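Local structure of putative efflux transporter (Bacteroides eggerthii, 4L8J) at the interface of chains A and B. The protein is a putative efflux transporter of the HlyD secretion family, probably serving as the periplasmic membrane-fusion subunit of an export pump. Residues are numbered along the deposited sequence; one frame, centred on the assembly and turned at random. Chains: chain A/B, Putative efflux transporter.

Contact 1: the interface of chains A and B. Residues chain A 6-10, 280; chain B 323-325.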
loop_
_atom_site.group_PDB
_atom_site.type_symbol
_atom_site.label_atom_id
_atom_site.label_comp_id
_atom_site.label_asym_id
_atom_site.label_seq_id
_atom_site.Cartn_x
_atom_site.Cartn_y
_atom_site.Cartn_z
ATOM N N LEU A 6 0.155 33.316 26.059
ATOM C CA LEU A 6 -0.653 33.653 24.903
ATOM C C LEU A 6 -1.340 32.390 24.446
ATOM O O LEU A 6 -0.693 31.443 23.991
ATOM C CB LEU A 6 0.176 34.304 23.782
ATOM C CG LEU A 6 -0.600 35.225 22.823
ATOM C CD1 LEU A 6 -0.957 36.558 23.496
ATOM C CD2 LEU A 6 0.224 35.548 21.566
ATOM N N VAL A 7 -2.646 32.345 24.639
ATOM C CA VAL A 7 -3.471 31.182 24.320
ATOM C C VAL A 7 -3.750 31.203 22.840
ATOM O O VAL A 7 -4.268 32.181 22.324
ATOM C CB VAL A 7 -4.750 31.126 25.182
ATOM C CG1 VAL A 7 -5.595 29.894 24.859
ATOM C CG2 VAL A 7 -4.377 31.131 26.657
ATOM N N ARG A 8 -3.378 30.111 22.167
ATOM C CA ARG A 8 -3.507 29.945 20.737
ATOM C C ARG A 8 -4.584 28.933 20.419
ATOM O O ARG A 8 -4.528 27.827 20.947
ATOM C CB ARG A 8 -2.142 29.475 20.158
ATOM C CG ARG A 8 -1.987 29.568 18.625
ATOM C CD ARG A 8 -1.743 30.990 18.128
ATOM N NE ARG A 8 -0.530 31.578 18.693
ATOM C CZ ARG A 8 -0.045 32.766 18.355
ATOM N NH1 ARG A 8 -0.668 33.512 17.450
ATOM N NH2 ARG A 8 1.068 33.218 18.915
ATOM N N PRO A 9 -5.555 29.257 19.531
ATOM C CA PRO A 9 -6.540 28.228 19.120
ATOM C C PRO A 9 -5.855 27.204 18.202
ATOM O O PRO A 9 -5.020 27.580 17.382
ATOM C CB PRO A 9 -7.626 29.030 18.394
ATOM C CG PRO A 9 -6.924 30.220 17.862
ATOM C CD PRO A 9 -5.740 30.516 18.780
ATOM N N VAL A 10 -6.124 25.914 18.403
ATOM C CA VAL A 10 -5.481 24.852 17.598
ATOM C C VAL A 10 -6.490 23.783 17.276
ATOM O O VAL A 10 -7.354 23.499 18.109
ATOM C CB VAL A 10 -4.233 24.195 18.304
ATOM C CG1 VAL A 10 -3.084 25.187 18.519
ATOM C CG2 VAL A 10 -4.610 23.508 19.619
ATOM N N ASN A 280 -4.248 21.246 28.188
ATOM C CA ASN A 280 -4.403 22.448 27.354
ATOM C C ASN A 280 -3.074 23.237 27.158
ATOM O O ASN A 280 -3.100 24.463 26.984
ATOM C CB ASN A 280 -5.517 23.351 27.928
ATOM C CG ASN A 280 -6.911 22.837 27.636
ATOM O OD1 ASN A 280 -7.415 22.907 26.501
ATOM N ND2 ASN A 280 -7.577 22.331 28.663
ATOM N N ARG B 323 0.169 27.548 26.202
ATOM C CA ARG B 323 -1.241 27.252 26.407
ATOM C C ARG B 323 -1.981 27.272 25.067
ATOM O O ARG B 323 -1.684 28.115 24.204
ATOM C CB ARG B 323 -1.897 28.293 27.324
ATOM C CG ARG B 323 -1.369 28.428 28.732
ATOM C CD ARG B 323 -2.183 29.547 29.379
ATOM N NE ARG B 323 -1.988 29.662 30.825
ATOM C CZ ARG B 323 -2.603 28.907 31.731
ATOM N NH1 ARG B 323 -3.434 27.941 31.348
ATOM N NH2 ARG B 323 -2.379 29.100 33.025
ATOM N N ILE B 324 -3.003 26.418 24.928
ATOM C CA ILE B 324 -3.791 26.398 23.706
ATOM C C ILE B 324 -5.269 26.346 24.030
ATOM O O ILE B 324 -5.659 26.045 25.163
ATOM C CB ILE B 324 -3.377 25.197 22.768
ATOM C CG1 ILE B 324 -3.481 23.811 23.458
ATOM C CG2 ILE B 324 -2.001 25.387 22.135
ATOM C CD1 ILE B 324 -4.861 23.185 23.458
ATOM N N LYS B 325 -6.100 26.520 22.994
ATOM C CA LYS B 325 -7.524 26.294 23.095
ATOM C C LYS B 325 -7.877 25.399 21.919
ATOM O O LYS B 325 -7.572 25.735 20.769
ATOM C CB LYS B 325 -8.364 27.597 23.152
ATOM C CG LYS B 325 -9.845 27.282 23.286
ATOM C CD LYS B 325 -10.740 28.481 23.084
ATOM C CE LYS B 325 -12.152 28.018 23.043
ATOM N NZ LYS B 325 -12.812 28.166 24.340
HETATM O O HOH W 1 -3.898 26.242 29.112
#
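B:Ile324 has CG1 between its backbone N and carbonyl carbon (chi1 56°); in A:Val10, CG1 lies anti to the carbonyl carbon (chi1 -64°), which puts CG2 between N and carbonyl carbon, facing the isoleucine. In this HlyD-family protein the two residues belong to a parallel strand pairing across the chains, strand 324-326 of B lying beside strand 8-14 of A. The side chains meet at about a right angle. A:Val10 CG2 rests 3.8 Å from B:Ile324 CB, while A:Val10 CG1 touches the isoleucine CG2 branch. B:Ile324 CD1, at the end of the other branch, reaches between A:Val10 CG2 and A:Asn280 OD1.

The backbone ladder fixes the register. B:Lys325 N donates to A:Arg8 O at 2.9 Å, and B:Lys325 O accepts from A:Val10 N at 2.8 Å; a longer, weak bond joins A:Arg8 N to B:Arg323 O. From the other side, B:Ile324 N donates to A:Asn280 O (2.8 Å), approaching from above the carbonyl plane. The same A:Asn280 oxygen lies 2.9 Å from a water O, which in turn lies 2.8 Å from B:Arg323 NH1, so the guanidinium reaches the loop indirectly. A:Val7 lies alongside the opposing strand, touching it with both methyls: CG2 lies 3.8 Å from B:Arg323 CB and also touches CD of that extended arginine, whereas CG1 faces the backbone of B:Ile324 and reaches B:Lys325 CB at 4.0 Å.

Contact 2: the interface of chains A and B. Residues chain A 317-318, 322-324; chain B 6, 8, 10, 282.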
loop_
_atom_site.group_PDB
_atom_site.type_symbol
_atom_site.label_atom_id
_atom_site.label_comp_id
_atom_site.label_asym_id
_atom_site.label_seq_id
_atom_site.Cartn_x
_atom_site.Cartn_y
_atom_site.Cartn_z
ATOM N N GLN A 317 15.103 27.723 6.318
ATOM C CA GLN A 317 15.992 28.882 6.294
ATOM C C GLN A 317 15.993 29.555 4.912
ATOM O O GLN A 317 17.003 30.108 4.490
ATOM C CB GLN A 317 17.400 28.422 6.681
ATOM C CG GLN A 317 17.480 27.821 8.083
ATOM C CD GLN A 317 18.554 26.773 8.132
ATOM O OE1 GLN A 317 18.392 25.652 7.627
ATOM N NE2 GLN A 317 19.690 27.128 8.712
ATOM N N LEU A 318 14.864 29.512 4.210
ATOM C CA LEU A 318 14.765 30.050 2.849
ATOM C C LEU A 318 13.600 30.997 2.671
ATOM O O LEU A 318 12.563 30.841 3.313
ATOM C CB LEU A 318 14.611 28.888 1.841
ATOM C CG LEU A 318 15.803 27.974 1.682
ATOM C CD1 LEU A 318 15.434 26.758 0.860
ATOM C CD2 LEU A 318 16.979 28.707 1.056
ATOM N N GLN A 322 15.482 33.286 -3.043
ATOM C CA GLN A 322 16.819 33.204 -2.431
ATOM C C GLN A 322 17.774 32.301 -3.229
ATOM O O GLN A 322 17.391 31.234 -3.692
ATOM C CB GLN A 322 16.724 32.702 -0.980
ATOM C CG GLN A 322 18.054 32.760 -0.223
ATOM C CD GLN A 322 17.911 32.678 1.280
ATOM O OE1 GLN A 322 16.833 32.489 1.827
ATOM N NE2 GLN A 322 19.008 32.857 1.990
ATOM N N ARG A 323 19.018 32.748 -3.373
ATOM C CA ARG A 323 20.087 31.972 -3.983
ATOM C C ARG A 323 20.457 30.791 -3.083
ATOM O O ARG A 323 20.472 30.929 -1.849
ATOM C CB ARG A 323 21.346 32.826 -4.183
ATOM C CG ARG A 323 21.245 34.035 -5.082
ATOM C CD ARG A 323 22.624 34.691 -5.056
ATOM N NE ARG A 323 22.800 35.741 -6.061
ATOM C CZ ARG A 323 23.104 35.519 -7.337
ATOM N NH1 ARG A 323 23.232 34.275 -7.792
ATOM N NH2 ARG A 323 23.265 36.538 -8.172
ATOM N N ILE A 324 20.849 29.665 -3.694
ATOM C CA ILE A 324 21.262 28.506 -2.917
ATOM C C ILE A 324 22.535 27.916 -3.485
ATOM O O ILE A 324 22.928 28.223 -4.615
ATOM C CB ILE A 324 20.120 27.419 -2.847
ATOM C CG1 ILE A 324 19.631 26.945 -4.241
ATOM C CG2 ILE A 324 18.942 27.852 -1.978
ATOM C CD1 ILE A 324 20.467 25.858 -4.889
ATOM N N LEU B 6 21.951 36.154 0.244
ATOM C CA LEU B 6 22.576 35.242 1.183
ATOM C C LEU B 6 22.417 33.846 0.633
ATOM O O LEU B 6 21.303 33.326 0.533
ATOM C CB LEU B 6 21.998 35.379 2.602
ATOM C CG LEU B 6 22.933 34.958 3.751
ATOM C CD1 LEU B 6 24.044 35.994 3.974
ATOM C CD2 LEU B 6 22.165 34.811 5.074
ATOM N N ARG B 8 22.517 30.034 0.606
ATOM C CA ARG B 8 22.263 28.998 1.580
ATOM C C ARG B 8 22.585 27.640 1.001
ATOM O O ARG B 8 22.075 27.319 -0.068
ATOM C CB ARG B 8 20.768 29.059 2.005
ATOM C CG ARG B 8 20.388 28.261 3.271
ATOM C CD ARG B 8 20.815 28.946 4.566
ATOM N NE ARG B 8 20.209 30.268 4.724
ATOM C CZ ARG B 8 20.346 31.031 5.800
ATOM N NH1 ARG B 8 21.074 30.615 6.830
ATOM N NH2 ARG B 8 19.754 32.215 5.860
ATOM N N VAL B 10 21.941 23.793 0.417
ATOM C CA VAL B 10 20.704 22.988 0.516
ATOM C C VAL B 10 20.940 21.627 -0.083
ATOM O O VAL B 10 21.679 21.520 -1.064
ATOM C CB VAL B 10 19.460 23.657 -0.186
ATOM C CG1 VAL B 10 19.046 24.977 0.474
ATOM C CG2 VAL B 10 19.679 23.847 -1.689
ATOM N N VAL B 282 15.571 29.490 -5.294
ATOM C CA VAL B 282 14.369 28.757 -4.898
ATOM C C VAL B 282 13.123 29.610 -5.073
ATOM O O VAL B 282 13.175 30.825 -4.928
ATOM C CB VAL B 282 14.429 28.153 -3.480
ATOM C CG1 VAL B 282 15.496 27.065 -3.399
ATOM C CG2 VAL B 282 14.629 29.226 -2.405
#
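The start of strand 8-14 of chain B, with B:Arg8 as its first residue, is flanked by the C-terminal segment of chain A running from the 3-10 helix 315-317 into strand 324-326. B:Arg8 sends CG anti to its backbone N (chi1 -166°) and then bends at the next two bonds, which folds the chain back over A:Leu318 and A:Gln317. A:Leu318 slides past it in the opposite direction, with CD2 3.9 Å from B:Arg8 CB. Further out, A:Gln317 CB lies over one face of the guanidinium, toward its rim, and A:Gln317 O stands 3.2 Å from B:Arg8 NE, although this glutamine is poorly ordered. An alanine in place of B:Arg8 would keep the CB contact with A:Leu318 but remove the chain beyond it, and would probably leave the A:Gln317 carbonyl without the nearby guanidinium and open a gap beside the 3-10 helix.

A:Gln322 grips chain B at two points. Its extended side chain carries NE2 to B:Leu6 O at 2.8 Å in a nearly straight bond (173° at H); the acceptor lies in the amide plane, which should fix the rotation of that group. Its backbone O accepts from B:Val282 N at 3.0 Å. Beneath this bond, B:Val282 CG1 packs 3.8 Å from A:Ile324 CG2, and its CG2 branch faces the A:Gln322 carbonyl. The site thus lies where the C-terminal tail of one chain threads between the N-terminal strand 8-14 and strand 281-289 of the other.

Contact 3: the interface of chains A and B. Residues chain A 13, 275-277; chain B 308-311.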
loop_
_atom_site.group_PDB
_atom_site.type_symbol
_atom_site.label_atom_id
_atom_site.label_comp_id
_atom_site.label_asym_id
_atom_site.label_seq_id
_atom_site.Cartn_x
_atom_site.Cartn_y
_atom_site.Cartn_z
ATOM N N ALA A 13 -6.173 16.140 16.983
ATOM C CA ALA A 13 -6.669 14.798 16.692
ATOM C C ALA A 13 -6.112 13.867 17.710
ATOM O O ALA A 13 -5.082 14.172 18.333
ATOM C CB ALA A 13 -6.253 14.361 15.291
ATOM N N TRP A 275 3.299 18.160 18.135
ATOM C CA TRP A 275 2.961 18.853 19.381
ATOM C C TRP A 275 1.970 17.975 20.104
ATOM O O TRP A 275 0.894 17.723 19.563
ATOM C CB TRP A 275 2.345 20.248 19.136
ATOM C CG TRP A 275 3.263 21.306 18.611
ATOM C CD1 TRP A 275 3.167 21.954 17.411
ATOM C CD2 TRP A 275 4.376 21.895 19.301
ATOM N NE1 TRP A 275 4.153 22.909 17.308
ATOM C CE2 TRP A 275 4.919 22.884 18.449
ATOM C CE3 TRP A 275 4.945 21.706 20.577
ATOM C CZ2 TRP A 275 6.022 23.673 18.823
ATOM C CZ3 TRP A 275 6.031 22.483 20.946
ATOM C CH2 TRP A 275 6.582 23.430 20.060
ATOM N N ILE A 276 2.332 17.479 21.284
ATOM C CA ILE A 276 1.451 16.712 22.154
ATOM C C ILE A 276 0.670 17.713 23.028
ATOM O O ILE A 276 1.275 18.594 23.637
ATOM C CB ILE A 276 2.252 15.671 23.015
ATOM C CG1 ILE A 276 2.736 14.472 22.158
ATOM C CG2 ILE A 276 1.413 15.145 24.262
ATOM C CD1 ILE A 276 1.623 13.534 21.709
ATOM N N VAL A 277 -0.651 17.552 23.103
ATOM C CA VAL A 277 -1.526 18.380 23.924
ATOM C C VAL A 277 -1.819 17.638 25.228
ATOM O O VAL A 277 -2.464 16.595 25.210
ATOM C CB VAL A 277 -2.834 18.746 23.191
ATOM C CG1 VAL A 277 -3.732 19.622 24.071
ATOM C CG2 VAL A 277 -2.533 19.429 21.868
ATOM N N GLU B 308 -3.222 9.569 22.757
ATOM C CA GLU B 308 -2.581 10.873 22.968
ATOM C C GLU B 308 -3.173 11.893 21.985
ATOM O O GLU B 308 -3.684 11.507 20.931
ATOM C CB GLU B 308 -1.042 10.785 22.793
ATOM C CG GLU B 308 -0.349 9.927 23.839
ATOM C CD GLU B 308 1.146 10.158 23.914
ATOM O OE1 GLU B 308 1.877 9.609 23.063
ATOM O OE2 GLU B 308 1.584 10.930 24.798
ATOM N N THR B 309 -3.082 13.184 22.320
ATOM C CA THR B 309 -3.618 14.256 21.487
ATOM C C THR B 309 -2.493 15.044 20.802
ATOM O O THR B 309 -1.599 15.553 21.474
ATOM C CB THR B 309 -4.511 15.169 22.346
ATOM O OG1 THR B 309 -5.481 14.352 22.986
ATOM C CG2 THR B 309 -5.200 16.243 21.526
ATOM N N VAL B 310 -2.575 15.194 19.472
ATOM C CA VAL B 310 -1.587 15.977 18.710
ATOM C C VAL B 310 -2.260 17.212 18.072
ATOM O O VAL B 310 -3.436 17.153 17.753
ATOM C CB VAL B 310 -0.819 15.153 17.634
ATOM C CG1 VAL B 310 0.065 14.071 18.264
ATOM C CG2 VAL B 310 -1.769 14.533 16.597
ATOM N N VAL B 311 -1.503 18.299 17.844
ATOM C CA VAL B 311 -1.982 19.495 17.132
ATOM C C VAL B 311 -1.963 19.167 15.615
ATOM O O VAL B 311 -0.964 18.645 15.146
ATOM C CB VAL B 311 -1.086 20.728 17.458
ATOM C CG1 VAL B 311 -1.340 21.886 16.491
ATOM C CG2 VAL B 311 -1.267 21.179 18.911
HETATM O O HOH W 2 1.641 18.553 15.878
HETATM O O HOH W 3 -1.946 13.835 24.849
#
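B:Val311 points CG2 into the angle between A:Trp275 and A:Val277, on one face of an antiparallel sheet built from both chains. Its CG2 lies 3.7 Å from A:Trp275 CB and equally near A:Val277 CG2; the two valines cross at about a right angle. A:Val277 has CG1 anti to its backbone N (chi1 -180°), which leaves CG2 as the branch turned to B:Val311, while its CB packs 3.8 Å from B:Thr309 CG2. On the other face, A:Ile276 crosses B:Val310 obliquely, with CD1 3.8 Å from B:Val310 CG1. The same methyl reaches the extended B:Glu308, touching both its CB and its carboxylate end.

The backbones hold these side chains in register. A:Val277 N donates to B:Thr309 O at 2.7 Å in an almost straight bond, and B:Val311 N donates to A:Trp275 O at 3.0 Å, so that A:Ile276 and B:Val310 stand opposite each other. Waters extend the ladder at both ends, one linking A:Trp275 N to B:Val311 O and another linking B:Thr309 N to A:Val277 O. Along its other edge B:Val310 forms a reciprocal pair with A:Ala13: B:Val310 N donates to A:Ala13 O at 2.9 Å, and B:Val310 O accepts from A:Ala13 N. Strand 309-313 of chain B is therefore inserted between strands 8-14 and 271-278 of chain A, completing a sheet of the partner chain.

Contact 4: the interface of chains A and B. Residues chain A 10, 262, 264, 275, 282; chain B 315, 318-319.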
loop_
_atom_site.group_PDB
_atom_site.type_symbol
_atom_site.label_atom_id
_atom_site.label_comp_id
_atom_site.label_asym_id
_atom_site.label_seq_id
_atom_site.Cartn_x
_atom_site.Cartn_y
_atom_site.Cartn_z
ATOM N N VAL A 10 -6.124 25.914 18.403
ATOM C CA VAL A 10 -5.481 24.852 17.598
ATOM C C VAL A 10 -6.490 23.783 17.276
ATOM O O VAL A 10 -7.354 23.499 18.109
ATOM C CB VAL A 10 -4.233 24.195 18.304
ATOM C CG1 VAL A 10 -3.084 25.187 18.519
ATOM C CG2 VAL A 10 -4.610 23.508 19.619
ATOM N N ALA A 262 0.166 17.307 11.213
ATOM C CA ALA A 262 0.640 17.282 12.603
ATOM C C ALA A 262 2.171 17.254 12.688
ATOM O O ALA A 262 2.729 17.657 13.710
ATOM C CB ALA A 262 0.078 16.057 13.332
ATOM N N PHE A 264 6.167 18.048 11.770
ATOM C CA PHE A 264 7.054 19.133 11.367
ATOM C C PHE A 264 8.523 18.760 11.652
ATOM O O PHE A 264 8.807 17.797 12.383
ATOM C CB PHE A 264 6.653 20.457 12.066
ATOM C CG PHE A 264 6.620 20.422 13.573
ATOM C CD1 PHE A 264 5.453 20.081 14.253
ATOM C CD2 PHE A 264 7.746 20.755 14.316
ATOM C CE1 PHE A 264 5.421 20.063 15.652
ATOM C CE2 PHE A 264 7.703 20.762 15.713
ATOM C CZ PHE A 264 6.541 20.410 16.369
ATOM N N TRP A 275 3.299 18.160 18.135
ATOM C CA TRP A 275 2.961 18.853 19.381
ATOM C C TRP A 275 1.970 17.975 20.104
ATOM O O TRP A 275 0.894 17.723 19.563
ATOM C CB TRP A 275 2.345 20.248 19.136
ATOM C CG TRP A 275 3.263 21.306 18.611
ATOM C CD1 TRP A 275 3.167 21.954 17.411
ATOM C CD2 TRP A 275 4.376 21.895 19.301
ATOM N NE1 TRP A 275 4.153 22.909 17.308
ATOM C CE2 TRP A 275 4.919 22.884 18.449
ATOM C CE3 TRP A 275 4.945 21.706 20.577
ATOM C CZ2 TRP A 275 6.022 23.673 18.823
ATOM C CZ3 TRP A 275 6.031 22.483 20.946
ATOM C CH2 TRP A 275 6.582 23.430 20.060
ATOM N N VAL A 282 1.016 22.639 25.031
ATOM C CA VAL A 282 1.725 21.821 24.049
ATOM C C VAL A 282 3.171 21.595 24.460
ATOM O O VAL A 282 3.777 22.447 25.098
ATOM C CB VAL A 282 1.641 22.348 22.601
ATOM C CG1 VAL A 282 0.207 22.281 22.083
ATOM C CG2 VAL A 282 2.230 23.755 22.465
ATOM N N VAL B 315 0.486 24.515 13.994
ATOM C CA VAL B 315 1.793 23.989 14.439
ATOM C C VAL B 315 2.935 25.014 14.341
ATOM O O VAL B 315 3.910 24.857 15.079
ATOM C CB VAL B 315 2.230 22.641 13.790
ATOM C CG1 VAL B 315 1.106 21.606 13.801
ATOM C CG2 VAL B 315 2.789 22.828 12.380
ATOM N N LEU B 318 3.461 28.074 17.593
ATOM C CA LEU B 318 3.555 27.522 18.949
ATOM C C LEU B 318 4.980 27.392 19.437
ATOM O O LEU B 318 5.893 27.157 18.647
ATOM C CB LEU B 318 2.894 26.124 18.989
ATOM C CG LEU B 318 1.398 26.082 18.785
ATOM C CD1 LEU B 318 0.926 24.655 18.607
ATOM C CD2 LEU B 318 0.667 26.748 19.940
ATOM N N VAL B 319 5.150 27.494 20.758
ATOM C CA VAL B 319 6.433 27.298 21.447
ATOM C C VAL B 319 6.218 26.277 22.587
ATOM O O VAL B 319 5.090 26.066 23.021
ATOM C CB VAL B 319 7.107 28.613 21.964
ATOM C CG1 VAL B 319 7.334 29.608 20.831
ATOM C CG2 VAL B 319 6.312 29.252 23.101
#
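B:Leu318 lays CD1 over the five-membered ring of A:Trp275, 3.9 Å from the ring centroid in a CH-pi contact, as the two side chains slide past each other in opposite directions. Its CB sits above the same face, toward the rim, and A:Val282 CG2 covers another part of that face. The opposite face is backed from within chain A by A:Phe264, whose CZ stands 3.5 Å above the indole plane; the ring is thus packed from both sides. A:Phe264 has CG between its backbone N and carbonyl carbon (chi1 57°), an orientation that brings the phenyl beneath the indole and places CD1 4.1 Å from B:Val315 CB. A:Val10 CG1 closes on B:Leu318 CD1 at 4.0 Å.

Around this core, B:Val315 CB approaches A:Trp275 CD1 at 3.8 Å, while the benzo side of the indole lies along the backbone of B:Leu318 and B:Val319, with A:Trp275 CZ2 3.5 Å from B:Leu318 O. At the polar rim, A:Trp275 NE1 donates to B:Val315 O, the carbonyl of the residue that begins the 3-10 helix 315-317. A phenylalanine in place of A:Trp275 would probably leave the B:Val315 carbonyl without its indole donor and open a gap under B:Leu318. The indole N-H of A:Trp275 NE1 points at B:Val315 O over 3.0 Å (161° at H), with the oxygen near the ring plane and the donor on a carbonyl lone pair.

Contacts 1, 3 and 4 form one cluster, their C-alpha centres about 8 to 12 Å apart. A:Val10 belongs to contacts 1 and 4, A:Trp275 to contacts 3 and 4, and strand 8-14 of chain A to all three. Contact 2 lies about 33 Å from the centre of contact 1, in the two-fold related half where the chains exchange roles. Together they show a reciprocal swap of C-terminal segments, each completing the partner's end domain. The interlocking suggests a dimer held by backbone and core packing, although the structure alone does not show that it is the functional assembly.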